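Local coordinates for putative phosphomannomutase (Thermus thermophilus, PDB 1TUO), which probably acts as a magnesium-dependent phosphosugar mutase of the phosphohexose mutase family, moving a phosphate group from one position of a sugar to another, at residues A[18-23]-A[113-118]; A[56-60]-A[213-217]; A[158-164]-A[195-199]; A[313-318]-A[330-334]; A[404-408]-A[454-458]. All blocks are in the same frame, centred on the assembly; numbering follows the deposited sequence.

Interaction 1: A[18-23]-A[113-118]; sequences GFRGVI and PQYLGV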
# COMPACT_ATOMS: atom_id res chain seq x y z
N GLY A 18 -8.78 2.56 -11.67
CA GLY A 18 -10.08 2.56 -11.05
C GLY A 18 -10.84 3.88 -11.03
O GLY A 18 -10.47 4.86 -11.67
N PHE A 19 -11.94 3.87 -10.28
CA PHE A 19 -12.79 5.03 -10.13
C PHE A 19 -12.92 5.31 -8.64
O PHE A 19 -12.87 4.39 -7.83
CB PHE A 19 -14.17 4.74 -10.71
CG PHE A 19 -15.17 5.84 -10.48
CD1 PHE A 19 -15.00 7.08 -11.10
CD2 PHE A 19 -16.26 5.65 -9.65
CE1 PHE A 19 -15.91 8.11 -10.88
CE2 PHE A 19 -17.18 6.67 -9.43
CZ PHE A 19 -17.00 7.91 -10.04
N ARG A 20 -13.05 6.58 -8.28
CA ARG A 20 -13.19 6.94 -6.88
C ARG A 20 -14.15 8.11 -6.82
O ARG A 20 -14.28 8.87 -7.78
CB ARG A 20 -11.84 7.34 -6.29
CG ARG A 20 -11.87 7.59 -4.79
CD ARG A 20 -10.58 8.25 -4.30
NE ARG A 20 -10.41 9.60 -4.84
CZ ARG A 20 -9.41 10.41 -4.52
NH1 ARG A 20 -8.18 10.32 -5.01
NH2 ARG A 20 -9.65 11.16 -3.44
N GLY A 21 -14.84 8.24 -5.69
CA GLY A 21 -15.76 9.35 -5.54
C GLY A 21 -16.31 9.36 -4.14
O GLY A 21 -16.02 8.46 -3.34
N VAL A 22 -17.09 10.38 -3.82
CA VAL A 22 -17.71 10.48 -2.51
C VAL A 22 -19.00 9.69 -2.55
O VAL A 22 -19.79 9.80 -3.49
CB VAL A 22 -17.99 11.96 -2.15
CG1 VAL A 22 -18.89 12.04 -0.91
CG2 VAL A 22 -16.68 12.67 -1.90
N ILE A 23 -19.20 8.86 -1.52
CA ILE A 23 -20.39 8.02 -1.40
C ILE A 23 -21.66 8.87 -1.50
O ILE A 23 -21.77 9.89 -0.84
CB ILE A 23 -20.34 7.27 -0.05
CG1 ILE A 23 -19.18 6.26 -0.09
CG2 ILE A 23 -21.67 6.58 0.22
CD1 ILE A 23 -18.71 5.78 1.28
N PRO A 113 -13.16 8.72 5.23
CA PRO A 113 -14.35 7.87 5.29
C PRO A 113 -15.43 8.04 4.22
O PRO A 113 -16.07 7.07 3.82
CB PRO A 113 -14.91 8.16 6.69
CG PRO A 113 -13.71 8.51 7.47
CD PRO A 113 -12.91 9.37 6.53
N GLN A 114 -15.65 9.28 3.78
CA GLN A 114 -16.69 9.54 2.79
C GLN A 114 -16.40 9.01 1.39
O GLN A 114 -17.30 8.99 0.55
CB GLN A 114 -17.00 11.04 2.71
CG GLN A 114 -15.84 11.89 2.22
CD GLN A 114 -14.96 12.37 3.35
OE1 GLN A 114 -14.76 11.67 4.34
NE2 GLN A 114 -14.41 13.58 3.20
N TYR A 115 -15.17 8.58 1.14
CA TYR A 115 -14.81 8.07 -0.18
C TYR A 115 -14.89 6.57 -0.34
O TYR A 115 -14.70 5.81 0.61
CB TYR A 115 -13.38 8.47 -0.55
CG TYR A 115 -13.16 9.95 -0.70
CD1 TYR A 115 -12.76 10.73 0.38
CD2 TYR A 115 -13.35 10.57 -1.94
CE1 TYR A 115 -12.55 12.09 0.24
CE2 TYR A 115 -13.15 11.94 -2.09
CZ TYR A 115 -12.75 12.69 -1.00
OH TYR A 115 -12.55 14.04 -1.15
N LEU A 116 -15.18 6.15 -1.56
CA LEU A 116 -15.21 4.74 -1.90
C LEU A 116 -14.78 4.70 -3.37
O LEU A 116 -14.71 5.73 -4.03
CB LEU A 116 -16.61 4.15 -1.70
CG LEU A 116 -16.75 2.62 -1.56
CD1 LEU A 116 -15.48 1.98 -1.01
CD2 LEU A 116 -17.94 2.30 -0.66
N GLY A 117 -14.45 3.52 -3.86
CA GLY A 117 -14.03 3.43 -5.24
C GLY A 117 -13.91 1.98 -5.62
O GLY A 117 -14.16 1.10 -4.80
N VAL A 118 -13.56 1.74 -6.87
CA VAL A 118 -13.37 0.39 -7.34
C VAL A 118 -11.97 0.31 -7.92
O VAL A 118 -11.59 1.13 -8.76
CB VAL A 118 -14.40 0.01 -8.43
CG1 VAL A 118 -14.21 -1.45 -8.83
CG2 VAL A 118 -15.82 0.23 -7.91
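An antiparallel strand pairing joins residues 18-23 to residues 113-118, adding the short strand 19-22 to the mixed sheet of domain I beside strand 115-122. Residues 19-22 and 115-118 run at 159° to each other, with their axes 4.7 Å apart at the closest point. F19 with V118 and G21 with L116 are the hydrogen-bonded pairs: F19 N to V118 O is 3.2 Å and V118 N to F19 O 2.9 Å, while G21 N to L116 O and L116 N to G21 O are both 3.0 Å. Past the last pair, I23 N donates to Q114 O at 2.8 Å, so the bonding runs on beyond the strand ends. R20 faces G117 in a non-hydrogen-bonded pair with CA atoms only 4.0 Å apart; a CB on G117 would collide with F19 O. F19, L116 and V118 share one sheet face, where helix 29-45 packs on F19 and V118 and helix 61-75 on L116. R20 points to the opposite face, where its NH2 lies over the Y115 ring; V22 CG2 makes an off-centre CH-pi contact with that ring, 3.6 Å from Y115 CE2. The pair forms an antiparallel edge of the mixed domain I sheet, consistent with the phosphohexose mutase fold, and strand 115-122 leads out of the loop that in relatives carries the phosphorylated serine.

Interaction 2: A[56-60]-A[213-217]; sequences DTRFL and PHPLF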
# COMPACT_ATOMS: atom_id res chain seq x y z
N ASP A 56 -13.80 -3.50 1.54
CA ASP A 56 -13.18 -3.20 2.83
C ASP A 56 -14.26 -2.89 3.87
O ASP A 56 -15.38 -3.37 3.74
CB ASP A 56 -12.15 -2.07 2.71
CG ASP A 56 -12.74 -0.76 2.23
OD1 ASP A 56 -11.93 0.14 1.89
OD2 ASP A 56 -13.98 -0.61 2.20
N THR A 57 -13.93 -2.10 4.89
CA THR A 57 -14.91 -1.80 5.93
C THR A 57 -15.66 -0.49 5.74
O THR A 57 -16.44 -0.09 6.61
CB THR A 57 -14.25 -1.73 7.32
OG1 THR A 57 -13.38 -0.59 7.38
CG2 THR A 57 -13.45 -2.99 7.60
N ARG A 58 -15.45 0.16 4.60
CA ARG A 58 -16.14 1.43 4.35
C ARG A 58 -17.65 1.25 4.30
O ARG A 58 -18.15 0.17 4.02
CB ARG A 58 -15.62 2.05 3.06
CG ARG A 58 -14.22 2.58 3.24
CD ARG A 58 -13.50 2.96 1.95
NE ARG A 58 -12.13 3.34 2.29
CZ ARG A 58 -11.76 4.57 2.64
NH1 ARG A 58 -12.66 5.55 2.65
NH2 ARG A 58 -10.52 4.82 3.03
N PHE A 59 -18.38 2.33 4.61
CA PHE A 59 -19.84 2.27 4.64
C PHE A 59 -20.41 1.82 3.30
O PHE A 59 -20.08 2.36 2.25
CB PHE A 59 -20.40 3.65 5.02
CG PHE A 59 -21.86 3.63 5.39
CD1 PHE A 59 -22.27 3.15 6.63
CD2 PHE A 59 -22.82 4.09 4.49
CE1 PHE A 59 -23.63 3.13 6.97
CE2 PHE A 59 -24.18 4.07 4.82
CZ PHE A 59 -24.58 3.58 6.06
N LEU A 60 -21.28 0.81 3.36
CA LEU A 60 -21.92 0.24 2.17
C LEU A 60 -20.97 -0.47 1.21
O LEU A 60 -21.40 -0.92 0.15
CB LEU A 60 -22.70 1.31 1.40
CG LEU A 60 -24.04 1.75 1.99
CD1 LEU A 60 -24.56 2.94 1.20
CD2 LEU A 60 -25.04 0.60 1.94
N PRO A 213 -14.06 -3.22 13.22
CA PRO A 213 -14.32 -2.57 11.94
C PRO A 213 -15.21 -1.35 12.19
O PRO A 213 -16.16 -1.43 12.97
CB PRO A 213 -15.04 -3.66 11.14
CG PRO A 213 -14.46 -4.93 11.71
CD PRO A 213 -14.47 -4.64 13.19
N HIS A 214 -14.91 -0.24 11.52
CA HIS A 214 -15.66 0.99 11.71
C HIS A 214 -15.60 1.84 10.45
O HIS A 214 -14.52 2.22 10.00
CB HIS A 214 -15.06 1.76 12.89
CG HIS A 214 -15.95 2.81 13.46
ND1 HIS A 214 -16.44 3.85 12.71
CD2 HIS A 214 -16.42 2.99 14.72
CE1 HIS A 214 -17.18 4.64 13.47
NE2 HIS A 214 -17.19 4.14 14.70
N PRO A 215 -16.77 2.17 9.86
CA PRO A 215 -16.78 2.99 8.64
C PRO A 215 -16.22 4.39 8.79
O PRO A 215 -15.91 5.05 7.79
CB PRO A 215 -18.26 2.98 8.22
CG PRO A 215 -18.98 2.77 9.51
CD PRO A 215 -18.13 1.74 10.22
N LEU A 216 -16.07 4.86 10.02
CA LEU A 216 -15.50 6.18 10.26
C LEU A 216 -14.09 6.02 10.81
O LEU A 216 -13.43 6.99 11.19
CB LEU A 216 -16.36 6.98 11.24
CG LEU A 216 -17.73 7.44 10.70
CD1 LEU A 216 -18.46 8.23 11.77
CD2 LEU A 216 -17.54 8.29 9.45
N PHE A 217 -13.63 4.77 10.83
CA PHE A 217 -12.29 4.40 11.28
C PHE A 217 -11.93 5.02 12.64
O PHE A 217 -10.85 5.56 12.85
CB PHE A 217 -11.27 4.84 10.23
CG PHE A 217 -11.58 4.20 8.90
CD1 PHE A 217 -12.36 4.89 7.97
CD2 PHE A 217 -11.10 2.93 8.61
CE1 PHE A 217 -12.66 4.29 6.75
CE2 PHE A 217 -11.41 2.35 7.38
CZ PHE A 217 -12.18 3.02 6.45
O HOH W 1 -16.70 4.56 5.19
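This contact belongs to the interface of domain I with domain II, next to the loop of domain I that in phosphohexose mutases carries the phosphorylated serine. An Asx turn meets a type I beta turn here: D56 OD2 accepts from R58 N at 2.9 Å, and within 213-217, F217 N donates to H214 O at 2.8 Å. The second turn is braced by its own histidine, with L216 N donating to H214 ND1 at 2.9 Å. No direct hydrogen bond joins the segments, so packing dominates. T57 points into the other segment, its CG2 3.9 Å from P213 CB and its OG1 3.5 Å from F217 CE2; that hydroxyl is hydrogen-bonded to the carbonyl of G186. The CA-to-CB bond of R58 points away, yet its CG reaches F217 CZ at 3.8 Å and the phenyl tip lies over one face of the guanidinium. R58 NE makes a salt bridge to D56 OD1 at 3.2 Å, while its NH1 and NH2 bind the carbonyls of S109, N111, P112 and Y115, consistent with R58 fixing the shape of the serine loop. F59 CB rests on P215 CB at 3.9 Å. Beside this pair a water bridges the segments, accepting from F59 N at 2.9 Å and donating to P215 O at 2.8 Å.

Interaction 3: A[158-164]-A[195-199]; sequences EAYFEAL and GFLRH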
# COMPACT_ATOMS: atom_id res chain seq x y z
N GLU A 158 -7.55 -18.74 5.02
CA GLU A 158 -6.60 -19.81 5.27
C GLU A 158 -5.60 -19.98 4.14
O GLU A 158 -4.40 -20.13 4.38
CB GLU A 158 -7.34 -21.13 5.50
CG GLU A 158 -8.11 -21.21 6.81
CD GLU A 158 -7.20 -21.25 8.03
OE1 GLU A 158 -6.70 -20.18 8.43
OE2 GLU A 158 -6.98 -22.35 8.57
N ALA A 159 -6.09 -19.96 2.90
CA ALA A 159 -5.21 -20.11 1.75
C ALA A 159 -4.23 -18.94 1.66
O ALA A 159 -3.08 -19.12 1.28
CB ALA A 159 -6.03 -20.20 0.47
N TYR A 160 -4.70 -17.75 2.02
CA TYR A 160 -3.85 -16.56 2.00
C TYR A 160 -2.74 -16.73 3.03
O TYR A 160 -1.58 -16.39 2.77
CB TYR A 160 -4.69 -15.32 2.32
CG TYR A 160 -3.90 -14.03 2.43
CD1 TYR A 160 -3.14 -13.55 1.35
CD2 TYR A 160 -3.90 -13.29 3.61
CE1 TYR A 160 -2.41 -12.36 1.45
CE2 TYR A 160 -3.18 -12.10 3.72
CZ TYR A 160 -2.43 -11.64 2.65
OH TYR A 160 -1.70 -10.48 2.78
N PHE A 161 -3.08 -17.26 4.19
CA PHE A 161 -2.08 -17.48 5.24
C PHE A 161 -1.04 -18.49 4.76
O PHE A 161 0.15 -18.33 5.01
CB PHE A 161 -2.74 -17.97 6.53
CG PHE A 161 -3.60 -16.94 7.22
CD1 PHE A 161 -3.28 -15.59 7.16
CD2 PHE A 161 -4.72 -17.33 7.95
CE1 PHE A 161 -4.05 -14.64 7.83
CE2 PHE A 161 -5.50 -16.39 8.62
CZ PHE A 161 -5.16 -15.04 8.56
N GLU A 162 -1.50 -19.54 4.08
CA GLU A 162 -0.58 -20.55 3.56
C GLU A 162 0.37 -19.94 2.55
O GLU A 162 1.54 -20.31 2.48
CB GLU A 162 -1.36 -21.70 2.92
CG GLU A 162 -1.89 -22.71 3.92
CD GLU A 162 -0.76 -23.42 4.65
OE1 GLU A 162 -0.69 -23.31 5.89
OE2 GLU A 162 0.06 -24.08 3.98
N ALA A 163 -0.13 -19.01 1.75
CA ALA A 163 0.70 -18.35 0.75
C ALA A 163 1.76 -17.50 1.45
O ALA A 163 2.93 -17.51 1.05
CB ALA A 163 -0.16 -17.49 -0.16
N LEU A 164 1.35 -16.77 2.48
CA LEU A 164 2.26 -15.92 3.24
C LEU A 164 3.39 -16.74 3.84
O LEU A 164 4.56 -16.37 3.75
CB LEU A 164 1.51 -15.19 4.36
CG LEU A 164 0.55 -14.06 3.96
CD1 LEU A 164 -0.16 -13.53 5.19
CD2 LEU A 164 1.34 -12.94 3.28
N GLY A 195 -4.32 -13.95 13.13
CA GLY A 195 -4.78 -15.10 12.37
C GLY A 195 -3.63 -15.88 11.76
O GLY A 195 -3.56 -17.10 11.94
N PHE A 196 -2.74 -15.20 11.05
CA PHE A 196 -1.61 -15.87 10.42
C PHE A 196 -0.74 -16.63 11.43
O PHE A 196 -0.35 -17.77 11.18
CB PHE A 196 -0.71 -14.87 9.69
CG PHE A 196 0.61 -15.45 9.27
CD1 PHE A 196 0.69 -16.27 8.14
CD2 PHE A 196 1.75 -15.24 10.03
CE1 PHE A 196 1.90 -16.87 7.79
CE2 PHE A 196 2.97 -15.84 9.69
CZ PHE A 196 3.04 -16.66 8.56
N LEU A 197 -0.42 -15.98 12.54
CA LEU A 197 0.41 -16.58 13.56
C LEU A 197 -0.25 -17.81 14.17
O LEU A 197 0.38 -18.85 14.34
CB LEU A 197 0.72 -15.55 14.66
CG LEU A 197 1.58 -14.37 14.21
CD1 LEU A 197 1.62 -13.31 15.30
CD2 LEU A 197 2.99 -14.85 13.88
N ARG A 198 -1.53 -17.68 14.49
CA ARG A 198 -2.28 -18.79 15.06
C ARG A 198 -2.32 -19.90 14.03
O ARG A 198 -2.28 -21.09 14.37
CB ARG A 198 -3.69 -18.35 15.43
CG ARG A 198 -4.66 -19.48 15.72
CD ARG A 198 -5.86 -19.37 14.80
NE ARG A 198 -5.44 -19.35 13.40
CZ ARG A 198 -6.18 -18.89 12.40
NH1 ARG A 198 -7.39 -18.40 12.63
NH2 ARG A 198 -5.70 -18.92 11.16
N HIS A 199 -2.38 -19.51 12.76
CA HIS A 199 -2.42 -20.47 11.65
C HIS A 199 -1.17 -21.33 11.57
O HIS A 199 -1.25 -22.52 11.24
CB HIS A 199 -2.61 -19.73 10.33
CG HIS A 199 -2.59 -20.63 9.13
ND1 HIS A 199 -3.69 -21.36 8.74
CD2 HIS A 199 -1.61 -20.92 8.25
CE1 HIS A 199 -3.39 -22.06 7.66
NE2 HIS A 199 -2.13 -21.81 7.34
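F161, H199 and F196 account for most of the surface buried where helix 157-165 crosses helix 192-199; the axes of 158-164 and 195-199 cross at -75° and lie 9.7 Å apart. F161 is a knob in the hole formed by G195, F196, R198 and H199; its CZ lies 3.6 Å from G195 C and 3.5 Å from F196 N, a closeness that glycine permits, since a CB on G195 would collide with CZ. H199 points at the first helix and is held by two carboxylates. H199 NE2 donates to E162 OE1 at a short 2.5 Å, and H199 ND1 makes a weak bond to E158 OE1 at 3.2 Å, while F161 CB sits over the imidazole face in a CH-pi contact, 3.8 Å from the centroid. E158 OE1 also forms a salt bridge with R198 NH2 at 3.2 Å, so charges fringe the aromatic centre. F196 completes it: its CB touches F161 CD1 at 3.7 Å and its CE1 touches L164 CB at 3.8 Å. Both helices belong to domain II. Helix 348-362 of domain III covers L164 and F196 through I349, L350 and L353, and helix 88-97 of domain I meets A159, Y160 and A163.

Interaction 4: A[313-318]-A[330-334]; sequences VGFKWI and GGEES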
# COMPACT_ATOMS: atom_id res chain seq x y z
N VAL A 313 5.45 8.27 -9.86
CA VAL A 313 4.52 7.81 -8.83
C VAL A 313 3.36 7.07 -9.49
O VAL A 313 2.82 7.50 -10.52
CB VAL A 313 3.98 8.98 -7.99
CG1 VAL A 313 2.89 8.49 -7.04
CG2 VAL A 313 5.12 9.60 -7.19
N GLY A 314 2.98 5.94 -8.90
CA GLY A 314 1.91 5.12 -9.42
C GLY A 314 2.42 3.70 -9.33
O GLY A 314 3.44 3.38 -9.94
N PHE A 315 1.73 2.83 -8.60
CA PHE A 315 2.20 1.46 -8.44
C PHE A 315 2.24 0.67 -9.74
O PHE A 315 2.95 -0.34 -9.84
CB PHE A 315 1.37 0.72 -7.39
CG PHE A 315 1.98 -0.59 -6.96
CD1 PHE A 315 1.60 -1.78 -7.58
CD2 PHE A 315 2.95 -0.63 -5.97
CE1 PHE A 315 2.19 -2.99 -7.21
CE2 PHE A 315 3.53 -1.83 -5.59
CZ PHE A 315 3.15 -3.01 -6.21
N LYS A 316 1.49 1.12 -10.75
CA LYS A 316 1.47 0.43 -12.03
C LYS A 316 2.89 0.30 -12.58
O LYS A 316 3.24 -0.71 -13.19
CB LYS A 316 0.60 1.19 -13.04
CG LYS A 316 1.08 2.60 -13.35
CD LYS A 316 0.20 3.26 -14.40
CE LYS A 316 0.57 4.72 -14.58
NZ LYS A 316 1.47 4.46 -15.70
N TRP A 317 3.71 1.33 -12.35
CA TRP A 317 5.09 1.32 -12.84
C TRP A 317 5.93 0.26 -12.14
O TRP A 317 6.82 -0.33 -12.75
CB TRP A 317 5.77 2.68 -12.64
CG TRP A 317 5.15 3.83 -13.39
CD1 TRP A 317 4.11 4.62 -12.97
CD2 TRP A 317 5.56 4.34 -14.67
NE1 TRP A 317 3.86 5.60 -13.91
CE2 TRP A 317 4.73 5.45 -14.96
CE3 TRP A 317 6.54 3.96 -15.60
CZ2 TRP A 317 4.86 6.19 -16.14
CZ3 TRP A 317 6.67 4.70 -16.77
CH2 TRP A 317 5.83 5.80 -17.03
N ILE A 318 5.67 0.03 -10.86
CA ILE A 318 6.41 -0.96 -10.10
C ILE A 318 5.98 -2.37 -10.51
O ILE A 318 6.80 -3.27 -10.64
CB ILE A 318 6.20 -0.75 -8.57
CG1 ILE A 318 6.80 0.60 -8.16
CG2 ILE A 318 6.85 -1.88 -7.78
CD1 ILE A 318 6.55 0.98 -6.71
N GLY A 330 9.86 -3.64 -4.01
CA GLY A 330 9.39 -2.45 -4.69
C GLY A 330 8.64 -1.59 -3.69
O GLY A 330 7.84 -2.10 -2.92
N GLY A 331 8.89 -0.29 -3.68
CA GLY A 331 8.19 0.52 -2.69
C GLY A 331 7.87 1.94 -3.07
O GLY A 331 8.43 2.51 -4.01
N GLU A 332 6.93 2.50 -2.31
CA GLU A 332 6.50 3.88 -2.51
C GLU A 332 6.73 4.67 -1.22
O GLU A 332 6.96 4.09 -0.16
CB GLU A 332 5.01 3.90 -2.85
CG GLU A 332 4.66 3.19 -4.14
CD GLU A 332 3.18 3.19 -4.39
OE1 GLU A 332 2.77 3.18 -5.56
OE2 GLU A 332 2.42 3.19 -3.40
N GLU A 333 6.67 5.98 -1.33
CA GLU A 333 6.88 6.85 -0.18
C GLU A 333 5.67 6.88 0.74
O GLU A 333 5.70 7.51 1.80
CB GLU A 333 7.20 8.27 -0.67
CG GLU A 333 6.56 8.60 -2.00
CD GLU A 333 5.05 8.43 -1.99
OE1 GLU A 333 4.51 7.84 -2.95
OE2 GLU A 333 4.41 8.90 -1.02
N SER A 334 4.61 6.17 0.35
CA SER A 334 3.37 6.13 1.13
C SER A 334 3.17 4.92 2.04
O SER A 334 2.12 4.79 2.67
CB SER A 334 2.17 6.25 0.20
OG SER A 334 2.13 7.54 -0.39
O HOH W 2 4.49 4.67 -7.07
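Residues 313-318 lead into helix 315-322, and residues 330-334 run from the end of strand 327-331 into a loop. The backbones stay well apart: CA atoms come within 6.4 Å at I318 and G330 and 7.7 Å at V313 and E332, and no direct hydrogen bond crosses the gap. G314 has phi 135° and psi 120°, where a CB would be jammed against the carbonyl oxygen of V313, so this position calls for glycine. G330 matters in another way, because a CB there would clash with I318 CG2, which lies 4.0 Å from G330 CA. I318 points across the gap, its CD1 3.6 Å from G331 O and 3.9 Å from E332 CG. From the other side E332 reaches toward G314 and F315: its OE1 lies 3.4 Å from F315 CB and at the edge of the phenyl ring. A water accepts from G314 N and donates to E332 OE1, both at 2.7 Å. E333 OE2 takes a hydrogen bond from S334 OG at 2.7 Å, and OE1 of E333 binds N290. The salt bridge from OE2 of E332 to R346 offsets the buried charge and the water links E332 to G314, consistent with a carboxylate held in place in the sugar-binding loop of domain III, as in relatives.

Interaction 5: A[404-408]-A[454-458]; sequences PLAGL and LLEEA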
# COMPACT_ATOMS: atom_id res chain seq x y z
N PRO A 404 17.55 28.06 -5.42
CA PRO A 404 18.19 27.61 -4.18
C PRO A 404 17.35 27.97 -2.96
O PRO A 404 16.75 29.04 -2.91
CB PRO A 404 19.53 28.33 -4.21
CG PRO A 404 19.21 29.61 -4.93
CD PRO A 404 18.35 29.11 -6.07
N LEU A 405 17.31 27.07 -1.98
CA LEU A 405 16.52 27.29 -0.77
C LEU A 405 17.38 27.13 0.48
O LEU A 405 18.24 26.25 0.55
CB LEU A 405 15.34 26.32 -0.73
CG LEU A 405 14.46 26.32 -1.99
CD1 LEU A 405 13.36 25.30 -1.83
CD2 LEU A 405 13.88 27.71 -2.22
N ALA A 406 17.13 27.98 1.48
CA ALA A 406 17.91 27.95 2.70
C ALA A 406 19.34 28.29 2.28
O ALA A 406 19.54 29.11 1.38
CB ALA A 406 17.86 26.57 3.34
N GLY A 407 20.33 27.66 2.91
CA GLY A 407 21.71 27.95 2.55
C GLY A 407 22.33 26.84 1.73
O GLY A 407 23.53 26.58 1.83
N LEU A 408 21.51 26.18 0.92
CA LEU A 408 21.98 25.07 0.10
C LEU A 408 22.21 25.42 -1.36
O LEU A 408 21.38 26.08 -2.00
CB LEU A 408 20.99 23.90 0.18
CG LEU A 408 20.55 23.45 1.58
CD1 LEU A 408 19.66 22.22 1.44
CD2 LEU A 408 21.76 23.14 2.44
N LEU A 454 13.72 24.06 4.67
CA LEU A 454 13.52 23.92 3.23
C LEU A 454 12.06 24.11 2.84
O LEU A 454 11.76 24.80 1.87
CB LEU A 454 14.00 22.55 2.76
CG LEU A 454 15.52 22.40 2.69
CD1 LEU A 454 15.89 20.95 2.43
CD2 LEU A 454 16.06 23.30 1.58
N LEU A 455 11.16 23.47 3.59
CA LEU A 455 9.74 23.59 3.30
C LEU A 455 9.28 25.03 3.45
O LEU A 455 8.45 25.50 2.68
CB LEU A 455 8.94 22.67 4.22
CG LEU A 455 8.95 21.18 3.86
CD1 LEU A 455 8.31 20.36 4.97
CD2 LEU A 455 8.21 20.96 2.55
N GLU A 456 9.81 25.72 4.45
CA GLU A 456 9.43 27.12 4.68
C GLU A 456 9.86 28.03 3.54
O GLU A 456 9.13 28.95 3.16
CB GLU A 456 10.03 27.63 6.00
CG GLU A 456 9.37 27.08 7.26
CD GLU A 456 7.92 27.51 7.39
OE1 GLU A 456 7.58 28.63 6.96
OE2 GLU A 456 7.11 26.72 7.93
N GLU A 457 11.05 27.79 2.99
CA GLU A 457 11.54 28.62 1.90
C GLU A 457 10.93 28.17 0.57
O GLU A 457 10.64 28.99 -0.30
CB GLU A 457 13.07 28.53 1.81
CG GLU A 457 13.82 28.92 3.08
CD GLU A 457 13.67 30.38 3.46
OE1 GLU A 457 14.40 30.84 4.36
OE2 GLU A 457 12.82 31.08 2.86
N ALA A 458 10.75 26.86 0.40
CA ALA A 458 10.17 26.33 -0.83
C ALA A 458 8.73 26.82 -0.97
O ALA A 458 8.27 27.14 -2.06
CB ALA A 458 10.21 24.81 -0.81
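In the C-terminal domain, which has the TBP-like fold, a loop packs on helix 448-459 where that helix covers the antiparallel sheet. The loop contains a type II' beta turn from L405 to L408, closed by L408 N to L405 O at 3.3 Å. After P404, L405 is the main anchor: it points at the helix and is buried between the helix and W421 and Y423 of strand 419-423. Its CD1 presses on A458 CB at a close 3.3 Å, its CB lies 3.9 Å from L454 CD2, and its CD2 is 4.0 Å from E457 O. A406 follows with phi 63° and psi -143°, as the II' turn requires of its second residue; its CB rests 4.1 Å from L454 CD2. E457 OE2 makes a salt bridge with K460, and E457 CG faces A406 N at 3.8 Å. G407 turns the chain back, and L408 points at the helix again, also touching Y423 and A426 of the sheet. No hydrogen bond crosses, and the contact is mostly apolar packing; one methyl, L454 CD2, meets three loop residues in turn, the last of them L408, whose CD1 lies 3.8 Å from it.

From the N terminus, interaction 1 closes the first loop, bringing strand 19-22 to strand 115-122 within domain I. Interaction 2 opens inside that loop, at 56-60, and closes at 213-217 in domain II, so the two cross; they also touch, through Y115 O and R58 NH1, 2.9 Å apart. Interaction 3 is nested within the loop of interaction 2 and joins two domain II helices, its centre about 24 Å from that of interaction 2. Interactions 4 and 5 then follow in series, each closing a loop inside its own domain, III and the C-terminal one. Interactions 3 and 5 lie on opposite sides of the chain's centre, their centres about 48 Å apart.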